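Local coordinates for protein peptide chain release factor subunit 1 (Aeropyrum pernix, PDB 3AGK) that probably directs the termination of nascent peptide synthesis on the archaeal ribosome in response to the stop codons UAA, UAG and UGA, at residues W27-Y38 with Y121-F132. Sequence-based numbering, arbitrary orientation.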
loop_
_atom_site.group_PDB
_atom_site.type_symbol
_atom_site.label_atom_id
_atom_site.label_comp_id
_atom_site.label_asym_id
_atom_site.label_seq_id
_atom_site.Cartn_x
_atom_site.Cartn_y
_atom_site.Cartn_z
ATOM N N TRP A 27 15.388 -4.236 -4.838
ATOM C CA TRP A 27 16.579 -3.771 -5.555
ATOM C C TRP A 27 16.984 -2.330 -5.275
ATOM O O TRP A 27 16.141 -1.430 -5.297
ATOM C CB TRP A 27 16.394 -3.969 -7.055
ATOM C CG TRP A 27 16.472 -5.386 -7.427
ATOM C CD1 TRP A 27 15.657 -6.389 -6.997
ATOM C CD2 TRP A 27 17.432 -5.986 -8.300
ATOM N NE1 TRP A 27 16.044 -7.584 -7.556
ATOM C CE2 TRP A 27 17.133 -7.365 -8.360
ATOM C CE3 TRP A 27 18.508 -5.494 -9.049
ATOM C CZ2 TRP A 27 17.873 -8.254 -9.135
ATOM C CZ3 TRP A 27 19.247 -6.382 -9.815
ATOM C CH2 TRP A 27 18.926 -7.747 -9.853
ATOM N N SER A 28 18.283 -2.121 -5.037
ATOM C CA SER A 28 18.830 -0.780 -4.817
ATOM C C SER A 28 20.271 -0.655 -5.313
ATOM O O SER A 28 20.965 -1.657 -5.474
ATOM C CB SER A 28 18.776 -0.417 -3.334
ATOM O OG SER A 28 19.774 -1.113 -2.612
ATOM N N ALA A 29 20.711 0.581 -5.545
ATOM C CA ALA A 29 22.088 0.864 -5.974
ATOM C C ALA A 29 22.527 2.289 -5.591
ATOM O O ALA A 29 21.703 3.201 -5.546
ATOM C CB ALA A 29 22.235 0.646 -7.474
ATOM N N PRO A 30 23.830 2.479 -5.315
ATOM C CA PRO A 30 24.385 3.785 -4.927
ATOM C C PRO A 30 24.128 4.893 -5.955
ATOM O O PRO A 30 23.642 5.964 -5.583
ATOM C CB PRO A 30 25.887 3.510 -4.815
ATOM C CG PRO A 30 25.978 2.060 -4.510
ATOM C CD PRO A 30 24.844 1.412 -5.253
ATOM N N ALA A 31 24.462 4.643 -7.219
ATOM C CA ALA A 31 24.217 5.613 -8.286
ATOM C C ALA A 31 22.978 5.224 -9.078
ATOM O O ALA A 31 22.459 4.114 -8.930
ATOM C CB ALA A 31 25.419 5.720 -9.203
ATOM N N THR A 32 22.497 6.139 -9.911
ATOM C CA THR A 32 21.293 5.872 -10.681
ATOM C C THR A 32 21.617 4.977 -11.869
ATOM O O THR A 32 21.799 5.458 -12.982
ATOM C CB THR A 32 20.619 7.165 -11.163
ATOM O OG1 THR A 32 21.508 7.878 -12.028
ATOM C CG2 THR A 32 20.247 8.050 -9.973
ATOM N N VAL A 33 21.664 3.669 -11.618
ATOM C CA VAL A 33 22.143 2.699 -12.600
ATOM C C VAL A 33 21.263 1.447 -12.724
ATOM O O VAL A 33 21.721 0.406 -13.209
ATOM C CB VAL A 33 23.585 2.251 -12.268
ATOM C CG1 VAL A 33 24.479 3.468 -12.047
ATOM C CG2 VAL A 33 23.598 1.329 -11.047
ATOM N N LEU A 34 20.012 1.541 -12.279
ATOM C CA LEU A 34 19.055 0.450 -12.454
ATOM C C LEU A 34 17.974 0.855 -13.453
ATOM O O LEU A 34 17.236 1.822 -13.238
ATOM C CB LEU A 34 18.437 0.036 -11.116
ATOM C CG LEU A 34 19.410 -0.531 -10.075
ATOM C CD1 LEU A 34 18.688 -0.852 -8.775
ATOM C CD2 LEU A 34 20.130 -1.764 -10.592
ATOM N N LEU A 35 17.900 0.112 -14.549
ATOM C CA LEU A 35 17.040 0.450 -15.680
ATOM C C LEU A 35 15.595 -0.015 -15.518
ATOM O O LEU A 35 15.333 -1.161 -15.156
ATOM C CB LEU A 35 17.627 -0.147 -16.961
ATOM C CG LEU A 35 16.820 -0.077 -18.257
ATOM C CD1 LEU A 35 16.145 1.271 -18.375
ATOM C CD2 LEU A 35 17.737 -0.299 -19.455
ATOM N N SER A 36 14.665 0.890 -15.798
ATOM C CA SER A 36 13.247 0.558 -15.832
ATOM C C SER A 36 12.692 0.933 -17.212
ATOM O O SER A 36 12.887 2.057 -17.670
ATOM C CB SER A 36 12.498 1.320 -14.729
ATOM O OG SER A 36 13.018 1.016 -13.445
ATOM N N LEU A 37 12.006 0.007 -17.875
ATOM C CA LEU A 37 11.530 0.251 -19.238
ATOM C C LEU A 37 10.153 -0.369 -19.537
ATOM O O LEU A 37 9.990 -1.587 -19.499
ATOM C CB LEU A 37 12.565 -0.265 -20.233
ATOM C CG LEU A 37 12.165 -0.301 -21.700
ATOM C CD1 LEU A 37 12.099 1.119 -22.241
ATOM C CD2 LEU A 37 13.174 -1.106 -22.469
ATOM N N TYR A 38 9.173 0.478 -19.843
ATOM C CA TYR A 38 7.805 0.038 -20.119
ATOM C C TYR A 38 7.431 0.353 -21.564
ATOM O O TYR A 38 7.547 1.496 -22.004
ATOM C CB TYR A 38 6.818 0.786 -19.229
ATOM C CG TYR A 38 6.860 0.488 -17.746
ATOM C CD1 TYR A 38 7.915 0.922 -16.948
ATOM C CD2 TYR A 38 5.802 -0.167 -17.129
ATOM C CE1 TYR A 38 7.927 0.666 -15.573
ATOM C CE2 TYR A 38 5.803 -0.424 -15.767
ATOM C CZ TYR A 38 6.863 -0.010 -14.990
ATOM O OH TYR A 38 6.839 -0.275 -13.633
ATOM N N TYR A 121 7.772 4.383 -20.794
ATOM C CA TYR A 121 8.538 4.965 -19.710
ATOM C C TYR A 121 9.921 4.345 -19.744
ATOM O O TYR A 121 10.063 3.137 -19.939
ATOM C CB TYR A 121 7.843 4.683 -18.380
ATOM C CG TYR A 121 8.428 5.392 -17.181
ATOM C CD1 TYR A 121 7.986 6.660 -16.815
ATOM C CD2 TYR A 121 9.401 4.790 -16.395
ATOM C CE1 TYR A 121 8.511 7.317 -15.707
ATOM C CE2 TYR A 121 9.929 5.435 -15.282
ATOM C CZ TYR A 121 9.479 6.700 -14.948
ATOM O OH TYR A 121 9.991 7.342 -13.849
ATOM N N TYR A 122 10.938 5.181 -19.593
ATOM C CA TYR A 122 12.309 4.709 -19.521
ATOM C C TYR A 122 12.989 5.436 -18.389
ATOM O O TYR A 122 12.860 6.655 -18.264
ATOM C CB TYR A 122 13.063 4.988 -20.819
ATOM C CG TYR A 122 14.573 4.917 -20.647
ATOM C CD1 TYR A 122 15.235 3.708 -20.703
ATOM C CD2 TYR A 122 15.329 6.061 -20.397
ATOM C CE1 TYR A 122 16.604 3.625 -20.534
ATOM C CE2 TYR A 122 16.709 5.989 -20.228
ATOM C CZ TYR A 122 17.334 4.760 -20.302
ATOM O OH TYR A 122 18.690 4.643 -20.138
ATOM N N ARG A 123 13.730 4.720 -17.560
ATOM C CA ARG A 123 14.423 5.428 -16.496
ATOM C C ARG A 123 15.625 4.689 -15.929
ATOM O O ARG A 123 15.682 3.461 -15.935
ATOM C CB ARG A 123 13.438 5.794 -15.389
ATOM C CG ARG A 123 13.983 6.759 -14.380
ATOM C CD ARG A 123 12.845 7.542 -13.784
ATOM N NE ARG A 123 13.242 8.907 -13.486
ATOM C CZ ARG A 123 13.389 9.386 -12.258
ATOM N NH1 ARG A 123 13.145 8.606 -11.216
ATOM N NH2 ARG A 123 13.765 10.644 -12.076
ATOM N N THR A 124 16.603 5.460 -15.467
ATOM C CA THR A 124 17.703 4.894 -14.703
ATOM C C THR A 124 17.686 5.527 -13.327
ATOM O O THR A 124 17.671 6.743 -13.199
ATOM C CB THR A 124 19.057 5.098 -15.385
ATOM O OG1 THR A 124 19.234 6.482 -15.715
ATOM C CG2 THR A 124 19.125 4.269 -16.641
ATOM N N ASP A 125 17.661 4.699 -12.295
ATOM C CA ASP A 125 17.549 5.220 -10.946
ATOM C C ASP A 125 18.319 4.350 -9.976
ATOM O O ASP A 125 18.964 3.380 -10.384
ATOM C CB ASP A 125 16.084 5.327 -10.525
ATOM C CG ASP A 125 15.817 6.551 -9.669
ATOM O OD1 ASP A 125 14.917 7.339 -10.021
ATOM O OD2 ASP A 125 16.511 6.734 -8.648
ATOM N N LYS A 126 18.259 4.715 -8.698
ATOM C CA LYS A 126 18.908 3.957 -7.633
ATOM C C LYS A 126 18.045 2.732 -7.272
ATOM O O LYS A 126 18.461 1.854 -6.502
ATOM C CB LYS A 126 19.171 4.864 -6.418
ATOM C CG LYS A 126 20.106 6.053 -6.718
ATOM C CD LYS A 126 20.146 7.077 -5.579
ATOM C CE LYS A 126 20.993 8.303 -5.936
ATOM N NZ LYS A 126 20.958 9.357 -4.868
ATOM N N ARG A 127 16.851 2.684 -7.864
ATOM C CA ARG A 127 15.918 1.575 -7.690
ATOM C C ARG A 127 15.102 1.350 -8.975
ATOM O O ARG A 127 15.152 2.162 -9.905
ATOM C CB ARG A 127 14.991 1.845 -6.495
ATOM C CG ARG A 127 14.086 3.058 -6.659
ATOM C CD ARG A 127 13.502 3.529 -5.324
ATOM N NE ARG A 127 12.644 2.526 -4.697
ATOM C CZ ARG A 127 12.035 2.682 -3.522
ATOM N NH1 ARG A 127 11.275 1.710 -3.033
ATOM N NH2 ARG A 127 12.184 3.809 -2.834
ATOM N N PHE A 128 14.372 0.239 -9.038
ATOM C CA PHE A 128 13.424 0.022 -10.128
ATOM C C PHE A 128 12.143 0.862 -9.912
ATOM O O PHE A 128 11.674 1.041 -8.781
ATOM C CB PHE A 128 13.067 -1.473 -10.271
ATOM C CG PHE A 128 14.219 -2.357 -10.742
ATOM C CD1 PHE A 128 15.049 -1.964 -11.790
ATOM C CD2 PHE A 128 14.434 -3.608 -10.162
ATOM C CE1 PHE A 128 16.092 -2.785 -12.228
ATOM C CE2 PHE A 128 15.468 -4.433 -10.590
ATOM C CZ PHE A 128 16.297 -4.022 -11.629
ATOM N N ILE A 129 11.585 1.384 -10.998
ATOM C CA ILE A 129 10.322 2.105 -10.919
ATOM C C ILE A 129 9.176 1.128 -11.161
ATOM O O ILE A 129 8.990 0.631 -12.271
ATOM C CB ILE A 129 10.248 3.230 -11.958
ATOM C CG1 ILE A 129 11.553 4.033 -11.966
ATOM C CG2 ILE A 129 9.015 4.108 -11.701
ATOM C CD1 ILE A 129 11.904 4.648 -10.635
ATOM N N THR A 130 8.413 0.850 -10.117
ATOM C CA THR A 130 7.409 -0.201 -10.183
ATOM C C THR A 130 6.026 0.421 -10.236
ATOM O O THR A 130 5.018 -0.277 -10.409
ATOM C CB THR A 130 7.498 -1.088 -8.954
ATOM O OG1 THR A 130 6.570 -0.625 -7.969
ATOM C CG2 THR A 130 8.899 -1.041 -8.373
ATOM N N ASP A 131 6.004 1.742 -10.071
ATOM C CA ASP A 131 4.795 2.545 -10.081
ATOM C C ASP A 131 3.590 1.874 -10.704
ATOM O O ASP A 131 2.677 1.454 -10.009
ATOM C CB ASP A 131 5.049 3.861 -10.830
ATOM C CG ASP A 131 5.833 4.861 -10.010
ATOM O OD1 ASP A 131 6.422 4.448 -8.992
ATOM O OD2 ASP A 131 5.861 6.055 -10.388
ATOM N N PHE A 132 3.597 1.810 -12.030
ATOM C CA PHE A 132 2.429 1.421 -12.804
ATOM C C PHE A 132 1.959 0.023 -12.428
ATOM O O PHE A 132 0.763 -0.270 -12.471
ATOM C CB PHE A 132 2.738 1.475 -14.304
ATOM C CG PHE A 132 3.597 2.661 -14.726
ATOM C CD1 PHE A 132 4.923 2.764 -14.326
ATOM C CD2 PHE A 132 3.083 3.645 -15.555
ATOM C CE1 PHE A 132 5.702 3.816 -14.727
ATOM C CE2 PHE A 132 3.864 4.710 -15.955
ATOM C CZ PHE A 132 5.173 4.793 -15.542
#
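One face of the Tyr38 ring carries Phe132, whose CD1 sits 3.4 Å from Tyr38 CZ with the two planes turned 44° apart, and at the ring's edge, in its plane, lies the carbonyl oxygen of Ile129. Phe128 CE2 lies over one face of the Trp27 indole, nearest to CD2, the two rings tilted rather than stacked, while the edge of the Phe128 ring meets Ser36 OG. The contact is built on an antiparallel strand pair, 34-38 with 121-125, within the four-stranded antiparallel sheet of eRF1 domain 1, and these rings lie on one face of it; strand 93-98 flanks 34-38 on its other side. After Asp125 the chain turns back over the sheet face bearing Leu34, Ser36 and Tyr38, and two side chains hold it there. Ser36 OG, beside its own backbone N (chi1 -59°), takes the Ile129 N-H almost straight on at 2.9 Å (175°). Tyr38 OH donates to Ile129 O at 2.7 Å, somewhat out of the carbonyl plane. A phenylalanine in place of Tyr38 would probably leave Ile129 O without this donor and the returning chain less firmly held. On the reverse face, where helix 65-82 packs, Leu35 crosses Tyr122 at about a right angle, Leu35 CD1 coming nearest to Tyr122 CE1. The ladder runs from Tyr38-Tyr121 to a classic bulge in which Val33 and Leu34 both face Asp125. There Asp125 OD2 accepts the Lys126 N-H through its anti lone pair at 2.7 Å.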